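Local coordinates for protein DNA methyltransferase (Nicotiana tabacum, PDB 4ONQ) that probably transfers methyl groups from S-adenosyl-L-methionine to carbon 5 of cytosines in DNA, here as the catalytic domain of a plant DRM enzyme, at residues N191-G196 and S238-G243. The protein carries 5 engineered substitutions. Residues are numbered along the deposited sequence; the frame is centred on the assembly and turned at random.
Sequences NHTRGG and SGIGGG. With SFG (sinefungin), chain C.
H192 donates the one hydrogen bond that joins 191-196 to 238-243: NE2 meets the backbone O of I240 at 2.8 Å. The bond is nearly straight, 167° at the hydrogen, and flat at both ends, since the acceptor lies almost in the imidazole plane and the donor stays in the plane of the I240 carbonyl. With CG anti to the backbone N (chi1 -174°), the ring reaches out from the type I turn N191-R194. F188 stacks on this ring and W273 meets it at a steep angle, which together with the hydrogen bond is likely to limit its turning. Were the imidazole cut back to an alanine, the I240 carbonyl would probably lose this donor, and F188 and W273 the ring they pack on. The apolar part is small: the CG2 methyl of T193 touches CD1 of I240 at 4.0 Å, beside L207 of helix 200-208. T193 OG1 is hydrogen-bonded to E183 and R203, and chi1 (64°) sets CG2 beside the backbone N, where it meets I240. The segment 238-243 is the glycine-rich loop after strand 231-236 of the Rossmann-like class I methyltransferase fold, leading into helix 242-249 with G241 as N-cap. On the side of sinefungin, an analogue of S-adenosyl-L-methionine, I240 N donates to the ligand's OXT at 3.0 Å, and G242 N makes a weak bond of 3.5 Å to its O. Side chains are excluded close by: a CB on G239 would collide with the ligand's CA, and one on G242 with its carboxylate O.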
# COMPACT_ATOMS: atom_id res chain seq x y z
N ASN A 191 9.02 -4.41 -13.02
CA ASN A 191 8.24 -4.65 -14.24
C ASN A 191 6.85 -5.20 -13.96
O ASN A 191 6.13 -5.60 -14.87
CB ASN A 191 8.99 -5.53 -15.26
CG ASN A 191 10.20 -4.83 -15.86
OD1 ASN A 191 10.32 -3.61 -15.81
ND2 ASN A 191 11.11 -5.61 -16.42
N HIS A 192 6.47 -5.18 -12.68
CA HIS A 192 5.15 -5.63 -12.25
C HIS A 192 4.03 -4.97 -13.05
O HIS A 192 3.04 -5.60 -13.37
CB HIS A 192 4.94 -5.30 -10.77
CG HIS A 192 3.67 -5.84 -10.20
ND1 HIS A 192 3.45 -7.19 -10.02
CD2 HIS A 192 2.55 -5.22 -9.77
CE1 HIS A 192 2.25 -7.37 -9.50
NE2 HIS A 192 1.68 -6.19 -9.34
N THR A 193 4.21 -3.70 -13.36
CA THR A 193 3.18 -2.93 -14.04
C THR A 193 3.59 -2.56 -15.46
O THR A 193 2.89 -1.82 -16.13
CB THR A 193 2.80 -1.63 -13.26
OG1 THR A 193 3.93 -0.74 -13.19
CG2 THR A 193 2.34 -1.96 -11.85
N ARG A 194 4.71 -3.09 -15.94
CA ARG A 194 5.21 -2.72 -17.25
C ARG A 194 4.64 -3.61 -18.36
O ARG A 194 4.38 -4.80 -18.15
CB ARG A 194 6.75 -2.76 -17.26
CG ARG A 194 7.36 -2.22 -18.54
CD ARG A 194 8.86 -2.28 -18.53
NE ARG A 194 9.41 -1.97 -19.85
CZ ARG A 194 10.70 -2.03 -20.16
NH1 ARG A 194 11.59 -2.40 -19.25
NH2 ARG A 194 11.09 -1.73 -21.38
N GLY A 195 4.43 -3.02 -19.54
CA GLY A 195 3.96 -3.75 -20.70
C GLY A 195 2.55 -4.31 -20.62
O GLY A 195 1.84 -4.10 -19.64
N GLY A 196 2.14 -5.02 -21.67
CA GLY A 196 0.88 -5.73 -21.68
C GLY A 196 -0.38 -4.88 -21.82
O GLY A 196 -1.47 -5.31 -21.42
N SER A 238 -8.81 -4.79 -5.43
CA SER A 238 -7.47 -5.35 -5.26
C SER A 238 -6.36 -4.66 -6.05
O SER A 238 -5.18 -4.86 -5.76
CB SER A 238 -7.47 -6.85 -5.56
OG SER A 238 -8.18 -7.13 -6.75
N GLY A 239 -6.74 -3.85 -7.04
CA GLY A 239 -5.80 -3.08 -7.82
C GLY A 239 -4.73 -3.90 -8.52
O GLY A 239 -5.03 -4.80 -9.31
N ILE A 240 -3.47 -3.60 -8.22
CA ILE A 240 -2.36 -4.35 -8.78
C ILE A 240 -1.88 -5.44 -7.82
O ILE A 240 -0.77 -5.96 -7.95
CB ILE A 240 -1.18 -3.43 -9.18
CG1 ILE A 240 -0.67 -2.65 -7.97
CG2 ILE A 240 -1.61 -2.46 -10.27
CD1 ILE A 240 0.52 -1.79 -8.30
N GLY A 241 -2.73 -5.78 -6.86
CA GLY A 241 -2.51 -6.93 -6.01
C GLY A 241 -1.47 -6.78 -4.91
O GLY A 241 -0.68 -7.69 -4.68
N GLY A 242 -1.49 -5.64 -4.22
CA GLY A 242 -0.60 -5.42 -3.10
C GLY A 242 -0.71 -6.48 -2.02
O GLY A 242 0.30 -6.99 -1.52
N GLY A 243 -1.94 -6.83 -1.66
CA GLY A 243 -2.18 -7.85 -0.65
C GLY A 243 -1.60 -9.20 -1.02
O GLY A 243 -0.88 -9.82 -0.24
N SFG C . -5.34 -2.28 -3.22
CA SFG C . -4.88 -1.80 -4.53
C SFG C . -3.38 -2.11 -4.60
O SFG C . -2.82 -2.51 -3.56
OXT SFG C . -2.85 -2.00 -5.73
CB SFG C . -5.21 -0.31 -4.65
CG SFG C . -6.74 -0.28 -4.69
CD SFG C . -7.53 1.04 -4.76
NE SFG C . -7.32 1.90 -3.59
C5' SFG C . -8.96 0.50 -4.92
C4' SFG C . -8.77 -0.18 -6.30
O4' SFG C . -10.22 0.19 -6.41
C3' SFG C . -8.57 0.32 -7.72
O3' SFG C . -8.40 -0.76 -8.63
C2' SFG C . -9.80 1.09 -7.99
O2' SFG C . -9.87 1.41 -9.38
C1' SFG C . -10.64 -0.18 -7.72
N9 SFG C . -12.09 0.12 -7.90
C8 SFG C . -12.71 1.27 -8.11
N7 SFG C . -14.02 1.03 -8.15
C5 SFG C . -14.22 -0.27 -7.94
C6 SFG C . -15.33 -1.01 -7.88
N6 SFG C . -16.48 -0.37 -8.07
N1 SFG C . -15.30 -2.33 -7.65
C2 SFG C . -14.07 -2.94 -7.47
N3 SFG C . -12.92 -2.15 -7.53
C4 SFG C . -13.02 -0.82 -7.74